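Local coordinates for protein beta-glucosidase (Chaetomella raphigera, PDB 6JXG) that probably hydrolyses terminal, non-reducing beta-D-glucosyl residues with release of beta-D-glucose, as a family 3 glycoside hydrolase of cellulose degradation, at residues 146-151 and 291-297; 207-211 and 235-239; 357-362 and 374-379; 471-477 and 495-500. All coordinates share one frame; numbering follows the deposited sequence.

Contact 1. Residues 146-151 and 291-297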
loop_
_atom_site.group_PDB
_atom_site.type_symbol
_atom_site.label_atom_id
_atom_site.label_comp_id
_atom_site.label_asym_id
_atom_site.label_seq_id
_atom_site.Cartn_x
_atom_site.Cartn_y
_atom_site.Cartn_z
ATOM N N GLN A 146 7.154 -2.875 13.636
ATOM C CA GLN A 146 7.274 -2.594 15.063
ATOM C C GLN A 146 7.823 -3.803 15.856
ATOM O O GLN A 146 8.553 -3.609 16.841
ATOM C CB GLN A 146 5.975 -2.041 15.622
ATOM C CG GLN A 146 5.580 -0.759 14.880
ATOM C CD GLN A 146 4.561 0.109 15.529
ATOM O OE1 GLN A 146 4.391 1.278 15.128
ATOM N NE2 GLN A 146 3.812 -0.426 16.461
ATOM N N ASP A 147 7.578 -5.011 15.381
ATOM C CA ASP A 147 8.266 -6.162 15.970
ATOM C C ASP A 147 9.803 -6.016 15.794
ATOM O O ASP A 147 10.515 -6.455 16.668
ATOM C CB ASP A 147 7.800 -7.501 15.341
ATOM C CG ASP A 147 6.460 -7.976 15.827
ATOM O OD1 ASP A 147 5.878 -7.411 16.779
ATOM O OD2 ASP A 147 5.988 -8.995 15.236
ATOM N N ALA A 148 10.295 -5.407 14.693
ATOM C CA ALA A 148 11.709 -5.126 14.468
ATOM C C ALA A 148 12.233 -4.012 15.284
ATOM O O ALA A 148 13.414 -3.781 15.265
ATOM C CB ALA A 148 11.982 -4.816 12.979
ATOM N N GLY A 149 11.360 -3.215 15.890
ATOM C CA GLY A 149 11.751 -2.195 16.826
ATOM C C GLY A 149 11.663 -0.741 16.329
ATOM O O GLY A 149 12.025 0.191 17.088
ATOM N N VAL A 150 11.161 -0.529 15.090
ATOM C CA VAL A 150 10.984 0.843 14.597
ATOM C C VAL A 150 9.514 1.239 14.878
ATOM O O VAL A 150 8.619 0.368 15.034
ATOM C CB VAL A 150 11.297 0.996 13.058
ATOM C CG1 VAL A 150 10.175 0.414 12.214
ATOM C CG2 VAL A 150 11.459 2.441 12.676
ATOM N N GLN A 151 9.263 2.534 15.026
ATOM C CA GLN A 151 7.883 3.064 15.082
ATOM C C GLN A 151 7.364 3.196 13.631
ATOM O O GLN A 151 8.035 3.778 12.773
ATOM C CB GLN A 151 7.872 4.453 15.717
ATOM C CG GLN A 151 8.371 4.466 17.158
ATOM C CD GLN A 151 8.431 5.852 17.798
ATOM O OE1 GLN A 151 9.518 6.319 18.299
ATOM N NE2 GLN A 151 7.313 6.534 17.797
ATOM N N SER A 291 4.987 6.506 22.502
ATOM C CA SER A 291 5.280 5.706 21.321
ATOM C C SER A 291 6.740 5.225 21.285
ATOM O O SER A 291 7.049 4.073 20.944
ATOM C CB SER A 291 4.954 6.551 20.090
ATOM O OG SER A 291 3.510 6.592 19.897
ATOM N N TRP A 292 7.632 6.112 21.685
ATOM C CA TRP A 292 9.065 5.806 21.894
ATOM C C TRP A 292 9.292 4.648 22.860
ATOM O O TRP A 292 9.983 3.649 22.527
ATOM C CB TRP A 292 9.779 7.088 22.367
ATOM C CG TRP A 292 11.277 7.038 22.478
ATOM C CD1 TRP A 292 12.148 6.815 21.465
ATOM C CD2 TRP A 292 12.075 7.294 23.643
ATOM N NE1 TRP A 292 13.436 6.887 21.924
ATOM C CE2 TRP A 292 13.413 7.204 23.249
ATOM C CE3 TRP A 292 11.787 7.687 24.955
ATOM C CZ2 TRP A 292 14.438 7.389 24.089
ATOM C CZ3 TRP A 292 12.840 7.867 25.809
ATOM C CH2 TRP A 292 14.154 7.719 25.357
ATOM N N TYR A 293 8.680 4.773 24.032
ATOM C CA TYR A 293 8.753 3.720 25.047
ATOM C C TYR A 293 8.000 2.481 24.609
ATOM O O TYR A 293 8.460 1.377 24.868
ATOM C CB TYR A 293 8.159 4.178 26.357
ATOM C CG TYR A 293 8.992 5.167 27.123
ATOM C CD1 TYR A 293 10.241 4.799 27.583
ATOM C CD2 TYR A 293 8.538 6.435 27.420
ATOM C CE1 TYR A 293 11.024 5.653 28.286
ATOM C CE2 TYR A 293 9.340 7.320 28.162
ATOM C CZ TYR A 293 10.589 6.879 28.586
ATOM O OH TYR A 293 11.471 7.698 29.281
ATOM N N PHE A 294 6.844 2.661 23.947
ATOM C CA PHE A 294 6.010 1.518 23.522
ATOM C C PHE A 294 6.741 0.505 22.653
ATOM O O PHE A 294 6.669 -0.676 22.910
ATOM C CB PHE A 294 4.722 1.986 22.803
ATOM C CG PHE A 294 3.820 0.854 22.420
ATOM C CD1 PHE A 294 3.941 0.228 21.189
ATOM C CD2 PHE A 294 2.926 0.366 23.322
ATOM C CE1 PHE A 294 3.154 -0.872 20.836
ATOM C CE2 PHE A 294 2.073 -0.685 22.973
ATOM C CZ PHE A 294 2.220 -1.321 21.698
ATOM N N VAL A 295 7.484 0.964 21.670
ATOM C CA VAL A 295 8.319 0.070 20.881
ATOM C C VAL A 295 9.723 -0.206 21.458
ATOM O O VAL A 295 10.470 -0.903 20.807
ATOM C CB VAL A 295 8.414 0.470 19.384
ATOM C CG1 VAL A 295 7.038 0.846 18.856
ATOM C CG2 VAL A 295 9.356 1.583 19.140
ATOM N N GLY A 296 10.038 0.332 22.648
ATOM C CA GLY A 296 11.278 0.038 23.389
ATOM C C GLY A 296 12.523 0.736 22.882
ATOM O O GLY A 296 13.641 0.217 23.053
ATOM N N GLN A 297 12.392 1.913 22.308
ATOM C CA GLN A 297 13.550 2.567 21.744
ATOM C C GLN A 297 14.447 3.322 22.787
ATOM O O GLN A 297 15.499 3.910 22.432
ATOM C CB GLN A 297 13.175 3.542 20.646
ATOM C CG GLN A 297 12.580 2.828 19.437
ATOM C CD GLN A 297 12.244 3.738 18.315
ATOM O OE1 GLN A 297 12.206 4.952 18.448
ATOM N NE2 GLN A 297 11.959 3.143 17.197
HETATM O O HOH W 1 13.067 -0.546 19.563
#

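Contact 2. Residues 207-211 and 235-239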
loop_
_atom_site.group_PDB
_atom_site.type_symbol
_atom_site.label_atom_id
_atom_site.label_comp_id
_atom_site.label_asym_id
_atom_site.label_seq_id
_atom_site.Cartn_x
_atom_site.Cartn_y
_atom_site.Cartn_z
ATOM N N THR A 207 -11.321 22.248 5.836
ATOM C CA THR A 207 -10.231 22.627 6.735
ATOM C C THR A 207 -9.028 21.673 6.552
ATOM O O THR A 207 -9.175 20.417 6.596
ATOM C CB THR A 207 -10.714 22.571 8.209
ATOM O OG1 THR A 207 -11.748 23.533 8.396
ATOM C CG2 THR A 207 -9.578 22.843 9.176
ATOM N N TYR A 208 -7.846 22.240 6.366
ATOM C CA TYR A 208 -6.590 21.438 6.217
ATOM C C TYR A 208 -6.550 20.339 7.273
ATOM O O TYR A 208 -6.812 20.593 8.475
ATOM C CB TYR A 208 -5.365 22.349 6.360
ATOM C CG TYR A 208 -5.065 23.114 5.110
ATOM C CD1 TYR A 208 -5.166 24.505 5.049
ATOM C CD2 TYR A 208 -4.772 22.406 3.943
ATOM C CE1 TYR A 208 -4.903 25.164 3.837
ATOM C CE2 TYR A 208 -4.527 23.046 2.746
ATOM C CZ TYR A 208 -4.621 24.420 2.689
ATOM O OH TYR A 208 -4.314 25.015 1.469
ATOM N N ALA A 209 -6.200 19.132 6.843
ATOM C CA ALA A 209 -6.175 17.964 7.712
ATOM C C ALA A 209 -5.355 18.176 8.988
ATOM O O ALA A 209 -5.791 17.812 10.088
ATOM C CB ALA A 209 -5.687 16.758 6.931
ATOM N N CYS A 210 -4.204 18.839 8.882
ATOM C CA CYS A 210 -3.336 19.081 10.065
ATOM C C CYS A 210 -3.829 20.235 10.966
ATOM O O CYS A 210 -3.246 20.504 12.061
ATOM C CB CYS A 210 -1.885 19.271 9.595
ATOM S SG CYS A 210 -1.215 17.695 8.858
ATOM N N GLU A 211 -4.938 20.853 10.569
ATOM C CA GLU A 211 -5.616 21.941 11.302
ATOM C C GLU A 211 -7.008 21.591 11.686
ATOM O O GLU A 211 -7.759 22.395 12.172
ATOM C CB GLU A 211 -5.695 23.118 10.393
ATOM C CG GLU A 211 -4.383 23.630 9.844
ATOM C CD GLU A 211 -3.565 24.516 10.809
ATOM O OE1 GLU A 211 -4.141 25.345 11.599
ATOM O OE2 GLU A 211 -2.319 24.401 10.803
ATOM N N ALA A 235 2.807 20.689 6.128
ATOM C CA ALA A 235 1.331 20.625 6.001
ATOM C C ALA A 235 0.695 21.377 7.183
ATOM O O ALA A 235 -0.525 21.525 7.256
ATOM C CB ALA A 235 0.813 19.178 5.909
ATOM N N GLN A 236 1.526 21.905 8.113
ATOM C CA GLN A 236 1.005 22.715 9.228
ATOM C C GLN A 236 0.805 24.149 8.661
ATOM O O GLN A 236 1.659 24.626 7.916
ATOM C CB GLN A 236 1.989 22.790 10.400
ATOM C CG GLN A 236 1.634 23.724 11.531
ATOM C CD GLN A 236 2.705 23.765 12.619
ATOM O OE1 GLN A 236 2.412 23.631 13.818
ATOM N NE2 GLN A 236 3.930 23.946 12.204
ATOM N N HIS A 237 -0.279 24.815 9.033
ATOM C CA HIS A 237 -0.614 26.140 8.513
ATOM C C HIS A 237 -0.618 27.209 9.559
ATOM O O HIS A 237 -0.348 28.359 9.222
ATOM C CB HIS A 237 -2.005 26.157 7.828
ATOM C CG HIS A 237 -2.004 25.325 6.609
ATOM N ND1 HIS A 237 -1.696 25.834 5.376
ATOM C CD2 HIS A 237 -2.021 23.979 6.473
ATOM C CE1 HIS A 237 -1.623 24.845 4.498
ATOM N NE2 HIS A 237 -1.800 23.709 5.148
ATOM N N THR A 238 -1.027 26.893 10.777
ATOM C CA THR A 238 -1.063 27.888 11.857
ATOM C C THR A 238 -0.469 27.357 13.144
ATOM O O THR A 238 -0.448 26.154 13.372
ATOM C CB THR A 238 -2.531 28.324 12.151
ATOM O OG1 THR A 238 -3.249 27.323 12.877
ATOM C CG2 THR A 238 -3.266 28.612 10.852
ATOM N N THR A 239 -0.038 28.255 14.009
ATOM C CA THR A 239 0.416 27.860 15.334
ATOM C C THR A 239 -0.746 27.244 16.176
ATOM O O THR A 239 -0.682 26.111 16.715
ATOM C CB THR A 239 0.993 29.087 16.082
ATOM O OG1 THR A 239 2.105 29.586 15.386
ATOM C CG2 THR A 239 1.397 28.719 17.528
HETATM O O HOH W 2 -2.845 19.949 6.427
#

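Contact 3. Residues 357-362 and 374-379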
loop_
_atom_site.group_PDB
_atom_site.type_symbol
_atom_site.label_atom_id
_atom_site.label_comp_id
_atom_site.label_asym_id
_atom_site.label_seq_id
_atom_site.Cartn_x
_atom_site.Cartn_y
_atom_site.Cartn_z
ATOM N N GLN A 357 12.177 -1.170 -23.846
ATOM C CA GLN A 357 13.208 -0.681 -22.953
ATOM C C GLN A 357 12.954 -1.155 -21.538
ATOM O O GLN A 357 13.866 -1.171 -20.772
ATOM C CB GLN A 357 13.302 0.855 -22.961
ATOM C CG GLN A 357 12.112 1.610 -22.497
ATOM C CD GLN A 357 12.439 3.042 -22.207
ATOM O OE1 GLN A 357 13.515 3.348 -21.619
ATOM N NE2 GLN A 357 11.597 3.923 -22.659
ATOM N N ASP A 358 11.704 -1.510 -21.216
ATOM C CA ASP A 358 11.372 -2.098 -19.908
ATOM C C ASP A 358 12.081 -3.442 -19.650
ATOM O O ASP A 358 12.068 -3.924 -18.530
ATOM C CB ASP A 358 9.803 -2.171 -19.759
ATOM C CG ASP A 358 9.334 -2.811 -18.427
ATOM O OD1 ASP A 358 9.671 -2.228 -17.388
ATOM O OD2 ASP A 358 8.565 -3.811 -18.435
ATOM N N ALA A 359 12.741 -4.050 -20.634
ATOM C CA ALA A 359 13.394 -5.311 -20.451
ATOM C C ALA A 359 14.762 -5.213 -19.787
ATOM O O ALA A 359 15.271 -6.242 -19.315
ATOM C CB ALA A 359 13.592 -6.027 -21.782
ATOM N N ILE A 360 15.341 -4.010 -19.829
ATOM C CA ILE A 360 16.720 -3.748 -19.381
ATOM C C ILE A 360 16.794 -2.624 -18.383
ATOM O O ILE A 360 15.912 -1.781 -18.332
ATOM C CB ILE A 360 17.643 -3.389 -20.571
ATOM C CG1 ILE A 360 17.114 -2.137 -21.287
ATOM C CG2 ILE A 360 17.810 -4.636 -21.433
ATOM C CD1 ILE A 360 18.041 -1.596 -22.338
ATOM N N ASP A 361 17.835 -2.645 -17.561
ATOM C CA ASP A 361 18.048 -1.553 -16.628
ATOM C C ASP A 361 18.285 -0.233 -17.421
ATOM O O ASP A 361 18.878 -0.246 -18.521
ATOM C CB ASP A 361 19.246 -1.821 -15.753
ATOM C CG ASP A 361 18.930 -2.762 -14.571
ATOM O OD1 ASP A 361 17.756 -3.028 -14.317
ATOM O OD2 ASP A 361 19.857 -3.187 -13.922
ATOM N N ASN A 362 17.864 0.863 -16.829
ATOM C CA ASN A 362 18.045 2.197 -17.368
ATOM C C ASN A 362 19.502 2.349 -17.733
ATOM O O ASN A 362 20.336 2.172 -16.862
ATOM C CB ASN A 362 17.640 3.243 -16.354
ATOM C CG ASN A 362 17.788 4.670 -16.898
ATOM O OD1 ASN A 362 18.491 4.914 -17.916
ATOM N ND2 ASN A 362 17.098 5.597 -16.286
ATOM N N CYS A 374 11.476 9.246 -13.520
ATOM C CA CYS A 374 11.369 8.988 -14.930
ATOM C C CYS A 374 10.826 7.564 -15.116
ATOM O O CYS A 374 10.931 6.708 -14.185
ATOM C CB CYS A 374 12.783 9.097 -15.586
ATOM S SG CYS A 374 13.958 7.790 -15.174
ATOM N N ASP A 375 10.397 7.248 -16.353
ATOM C CA ASP A 375 10.001 5.875 -16.719
ATOM C C ASP A 375 10.895 5.429 -17.873
ATOM O O ASP A 375 10.461 5.374 -19.022
ATOM C CB ASP A 375 8.529 5.845 -17.110
ATOM C CG ASP A 375 8.013 4.445 -17.460
ATOM O OD1 ASP A 375 8.639 3.472 -17.079
ATOM O OD2 ASP A 375 7.001 4.336 -18.200
ATOM N N THR A 376 12.143 5.186 -17.559
ATOM C CA THR A 376 13.191 4.892 -18.536
ATOM C C THR A 376 13.829 3.599 -18.097
ATOM O O THR A 376 14.160 3.418 -16.913
ATOM C CB THR A 376 14.242 6.012 -18.562
ATOM O OG1 THR A 376 13.583 7.202 -18.955
ATOM C CG2 THR A 376 15.305 5.719 -19.607
ATOM N N GLY A 377 14.028 2.680 -19.021
ATOM C CA GLY A 377 14.364 1.341 -18.641
ATOM C C GLY A 377 13.324 0.631 -17.736
ATOM O O GLY A 377 12.187 1.074 -17.610
ATOM N N HIS A 378 13.747 -0.493 -17.155
ATOM C CA HIS A 378 12.918 -1.314 -16.303
ATOM C C HIS A 378 12.302 -0.561 -15.157
ATOM O O HIS A 378 12.987 0.131 -14.442
ATOM C CB HIS A 378 13.671 -2.492 -15.781
ATOM C CG HIS A 378 12.763 -3.495 -15.180
ATOM N ND1 HIS A 378 11.642 -3.955 -15.837
ATOM C CD2 HIS A 378 12.755 -4.070 -13.957
ATOM C CE1 HIS A 378 11.010 -4.810 -15.047
ATOM N NE2 HIS A 378 11.655 -4.881 -13.901
ATOM N N LEU A 379 10.982 -0.662 -15.045
ATOM C CA LEU A 379 10.249 0.072 -14.069
ATOM C C LEU A 379 9.987 -0.815 -12.834
ATOM O O LEU A 379 9.285 -1.840 -12.976
ATOM C CB LEU A 379 8.906 0.557 -14.635
ATOM C CG LEU A 379 8.006 1.284 -13.646
ATOM C CD1 LEU A 379 8.615 2.641 -13.289
ATOM C CD2 LEU A 379 6.646 1.534 -14.199
HETATM O O HOH W 3 15.818 0.720 -14.706
HETATM O O HOH W 4 15.087 4.464 -14.305
#

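Contact 4. Residues 471-477 and 495-500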
loop_
_atom_site.group_PDB
_atom_site.type_symbol
_atom_site.label_atom_id
_atom_site.label_comp_id
_atom_site.label_asym_id
_atom_site.label_seq_id
_atom_site.Cartn_x
_atom_site.Cartn_y
_atom_site.Cartn_z
ATOM N N ALA A 471 2.842 -7.712 -32.535
ATOM C CA ALA A 471 1.739 -8.595 -32.948
ATOM C C ALA A 471 1.610 -8.709 -34.489
ATOM O O ALA A 471 1.255 -9.733 -34.999
ATOM C CB ALA A 471 0.406 -8.095 -32.359
ATOM N N SER A 472 1.990 -7.658 -35.176
ATOM C CA SER A 472 1.941 -7.593 -36.619
ATOM C C SER A 472 2.974 -8.494 -37.291
ATOM O O SER A 472 2.799 -8.810 -38.464
ATOM C CB SER A 472 2.107 -6.112 -37.105
ATOM O OG SER A 472 3.495 -5.713 -37.102
ATOM N N ALA A 473 3.994 -8.945 -36.578
ATOM C CA ALA A 473 5.090 -9.691 -37.173
ATOM C C ALA A 473 5.367 -11.011 -36.473
ATOM O O ALA A 473 6.358 -11.667 -36.755
ATOM C CB ALA A 473 6.319 -8.833 -37.165
ATOM N N SER A 474 4.509 -11.374 -35.512
ATOM C CA SER A 474 4.653 -12.627 -34.786
ATOM C C SER A 474 3.292 -13.296 -34.573
ATOM O O SER A 474 2.307 -12.614 -34.338
ATOM C CB SER A 474 5.361 -12.404 -33.403
ATOM O OG SER A 474 5.387 -13.585 -32.614
ATOM N N LYS A 475 3.302 -14.635 -34.560
ATOM C CA LYS A 475 2.156 -15.431 -34.235
ATOM C C LYS A 475 2.065 -15.716 -32.748
ATOM O O LYS A 475 1.049 -16.280 -32.305
ATOM C CB LYS A 475 2.245 -16.818 -34.857
ATOM C CG LYS A 475 2.573 -16.853 -36.322
ATOM C CD LYS A 475 1.302 -16.662 -37.110
ATOM C CE LYS A 475 1.667 -16.629 -38.584
ATOM N NZ LYS A 475 0.469 -16.224 -39.348
ATOM N N ASN A 476 3.116 -15.418 -31.984
ATOM C CA ASN A 476 3.175 -15.859 -30.573
ATOM C C ASN A 476 3.793 -14.771 -29.742
ATOM O O ASN A 476 5.021 -14.717 -29.613
ATOM C CB ASN A 476 3.970 -17.151 -30.360
ATOM C CG ASN A 476 3.295 -18.347 -30.990
ATOM O OD1 ASN A 476 2.287 -18.855 -30.492
ATOM N ND2 ASN A 476 3.800 -18.745 -32.133
ATOM N N VAL A 477 2.932 -13.962 -29.148
ATOM C CA VAL A 477 3.382 -12.835 -28.380
ATOM C C VAL A 477 3.014 -12.964 -26.929
ATOM O O VAL A 477 1.840 -13.129 -26.592
ATOM C CB VAL A 477 2.757 -11.539 -28.915
ATOM C CG1 VAL A 477 3.271 -10.318 -28.127
ATOM C CG2 VAL A 477 3.044 -11.393 -30.431
ATOM N N LEU A 495 -5.679 -8.207 -30.199
ATOM C CA LEU A 495 -4.660 -8.780 -31.055
ATOM C C LEU A 495 -4.615 -10.265 -30.960
ATOM O O LEU A 495 -4.278 -10.802 -29.909
ATOM C CB LEU A 495 -3.276 -8.200 -30.715
ATOM C CG LEU A 495 -3.194 -6.677 -30.868
ATOM C CD1 LEU A 495 -1.953 -6.144 -30.112
ATOM C CD2 LEU A 495 -3.119 -6.264 -32.346
ATOM N N SER A 496 -4.925 -10.961 -32.052
ATOM C CA SER A 496 -5.006 -12.414 -31.949
ATOM C C SER A 496 -3.652 -13.079 -31.677
ATOM O O SER A 496 -3.597 -14.114 -31.066
ATOM C CB SER A 496 -5.669 -12.996 -33.206
ATOM O OG SER A 496 -4.767 -12.735 -34.269
ATOM N N SER A 497 -2.531 -12.495 -32.048
ATOM C CA SER A 497 -1.258 -13.112 -31.732
ATOM C C SER A 497 -0.784 -12.977 -30.249
ATOM O O SER A 497 0.157 -13.642 -29.847
ATOM C CB SER A 497 -0.128 -12.595 -32.674
ATOM O OG SER A 497 -0.297 -11.236 -32.946
ATOM N N VAL A 498 -1.461 -12.166 -29.465
ATOM C CA VAL A 498 -1.117 -12.019 -28.011
ATOM C C VAL A 498 -1.695 -13.230 -27.290
ATOM O O VAL A 498 -2.951 -13.416 -27.195
ATOM C CB VAL A 498 -1.637 -10.723 -27.424
ATOM C CG1 VAL A 498 -1.456 -10.700 -25.877
ATOM C CG2 VAL A 498 -0.897 -9.528 -28.039
ATOM N N LYS A 499 -0.790 -14.103 -26.914
ATOM C CA LYS A 499 -1.144 -15.390 -26.342
ATOM C C LYS A 499 -1.114 -15.369 -24.816
ATOM O O LYS A 499 -1.764 -16.210 -24.215
ATOM C CB LYS A 499 -0.184 -16.497 -26.806
ATOM C CG LYS A 499 -0.041 -16.622 -28.338
ATOM C CD LYS A 499 -1.387 -16.834 -29.010
ATOM C CE LYS A 499 -1.227 -17.132 -30.490
ATOM N NZ LYS A 499 -2.558 -16.955 -31.066
ATOM N N ALA A 500 -0.364 -14.444 -24.203
ATOM C CA ALA A 500 -0.326 -14.339 -22.712
ATOM C C ALA A 500 -0.039 -12.909 -22.289
ATOM O O ALA A 500 0.679 -12.163 -22.983
ATOM C CB ALA A 500 0.644 -15.324 -22.115
HETATM O O HOH W 5 -1.462 -16.591 -33.805
#

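Contact 1. Residues 146-151 and 291-297
Two helix C-termini, each closed by a Schellman motif, meet in the TIM-barrel-type part of the enzyme, where the carbonyl of Gly-149 faces Val-295 and Gln-297. Gly-149 ends its helix with a positive phi of 107°, a backbone shape that glycine takes without strain, and Gly-296 ends the other likewise. Gln-297 NE2 donates to Gly-149 O at 3.0 Å. This bond is almost straight (177° at the hydrogen), reaches a lone pair in the carbonyl plane and lies in the amide plane. A bridging water donates to Gly-149 O and to Val-295 O, a second tie. Gln-297 suits the spot because NE2 carries two hydrogens, and it also bonds Asn-104 O. Val-295 supplies the apolar filling: chi1 of -44° puts its CG2 between the backbone N and the carbonyl carbon, where it meets Gly-149 O and, at 3.6 Å, Gln-151 CG, the two side chains crossing at about a right angle. Its CG1 lies 4.2 Å from Val-150 O, a buried carbonyl without a polar partner. The segment 146-151 carries the chain from helix 131-147 to strand 151-157. Val-150 backs onto helix 84-100, Ser-291 reaches Phe-228 of strand 228-231, and Phe-294 stacks on Trp-6.

Contact 2. Residues 207-211 and 235-239
The rings of Tyr-208 and His-237 lie face on face in an offset stack, their centroids 3.6 Å apart and their planes only 7° from parallel. His-237 NE2 sits over one face of the phenol, 3.3 Å from Tyr-208 CG, while Tyr-208 CD1 covers the middle of the imidazole. The phenol hydroxyl extends past this overlap to bond Asp-167 O. A third flat group, the carboxylate of Glu-211, stands nearly upright to the imidazole, at 84°. The Glu-211 chain bends at its second torsion (chi2 -80°), which swings the carboxylate onto the backbone beside His-237. Its OE2 accepts from His-237 N at 2.7 Å and from Thr-238 N at 2.8 Å, both donors approaching from above the same face of the carboxylate plane. OE1 offers its syn lone pair to Thr-238 OG1 in a short bond of 2.5 Å. One residue earlier, Cys-210 SG touches Ala-235 CB at 3.9 Å, and a water joins Cys-210 N to Ala-235 O; the same sulfur is in a disulfide with Cys-199. Glutamate fits because one carboxylate can serve three donors. Such a set of donors would be expected to favour its ionised form. Thr-238, gripped by it at N and OG1, is the N-cap of helix 239-245, where OG1 also accepts a weak bond from Gly-241 N.

Contact 3. Residues 357-362 and 374-379
Cys-374, linked by a disulfide to Cys-369, starts the second segment with SG 4.0 Å from Asn-362 ND2. Asp-375 has its partners elsewhere: OD2 bonds Thr-437 OG1, and its carbonyl accepts from Asn-461 ND2. Thr-376 then lays its methyl CG2 3.6 Å from Gln-357 OE1 and also against the amide of Asn-362, whose OD1 accepts from Ala-364 N and whose ND2 is joined to Thr-376 O through a water. At Gly-377 the chain takes a positive phi and runs close against the backbone of 357-362, which suits a residue with no side chain. Gly-377 N donates to Gln-357 OE1 at 2.7 Å, arriving well above the plane of that carbonyl, 51° out of it. Gly-377 CA adds a C-H...O contact of 3.3 Å to Gln-357 O. His-378 suits its place by using three nitrogens. Its backbone N bonds Ile-360 O at 2.8 Å, and ND1 donates to Asp-358 O at 2.7 Å and makes a weak bond to Asp-358 OD1. The far nitrogen, NE2, bonds Ser-511 OG. Leu-379 N completes the series, meeting Asp-358 OD1 at 3.1 Å nearly head-on to its C-O bond. Asp-358 can receive both because CG lies opposite its own backbone N (chi1 179°); OD2 is left to bond Asn-482 ND2. All this belongs to the long connection from strand 351-355 to helix 396-406, folded back on itself in the manner of the loops that crown the C-terminal ends of parallel strands in alpha/beta domains.

Contact 4. Residues 471-477 and 495-500
Val-477 O is gripped by Lys-499 N through a 2.8 Å hydrogen bond lying in the carbonyl plane, and Val-498 CA adds a C-H...O contact to the same oxygen at 3.5 Å. The same valine is also a donor, from Val-477 N to Ser-497 O at 2.9 Å, so Val-477 bonds both neighbours of Val-498, the pattern of a parallel beta bridge. On one face of the sheet the two valines meet through Val-477 CG1 and Val-498 CG2, 4.2 Å apart, and branched apolar residues suit such a buried strand start. Ser-497 belongs to a type I turn from Leu-495 to Val-498. Its small side chain fits a tight place, with CB against Ser-474 O and OG 3.0 Å from Ala-471 O. Ala-471 CB packs on Leu-495 CD1 at 3.8 Å, joining the helix end to the turn. Lys-499 folds back at its second torsion (chi2 -56°), which lets NZ bond Ser-496 O and, through a water, Lys-475 O. Ser-474 OG accepts from Asn-476 N at 3.0 Å, an ST turn that shapes the approach to the strand. Asn-476 also touches the mannose carried by Thr-431. Helix 463-471 lies beside this junction, Val-467 meeting Leu-495 and Val-498. Strand 477-483 runs between 498-503 and 431-438, and beyond 498-503 strand 335-339 ends the sheet.

Along the chain, contact 2 lies within the stretch spanned by contact 1; contacts 3 and 4 follow in series. Contacts 1 and 2 belong to the TIM-barrel-type part, with centres 27 Å apart, and both relate to strand 228-231: contact 1 packs on its Phe-228, and segment 235-239 lies in the loop after it. Contacts 3 and 4, with centres 23 Å apart, both adjoin the mixed six-stranded sheet of the C-terminal family 3 domain, one in the loop after strand 351-355, the other where strands 477-483 and 498-503 begin. Contacts 1 and 4 are 53 Å apart between centres, on opposite sides of the chain's centre; the four thus fall into two pairs, one in each of two domains.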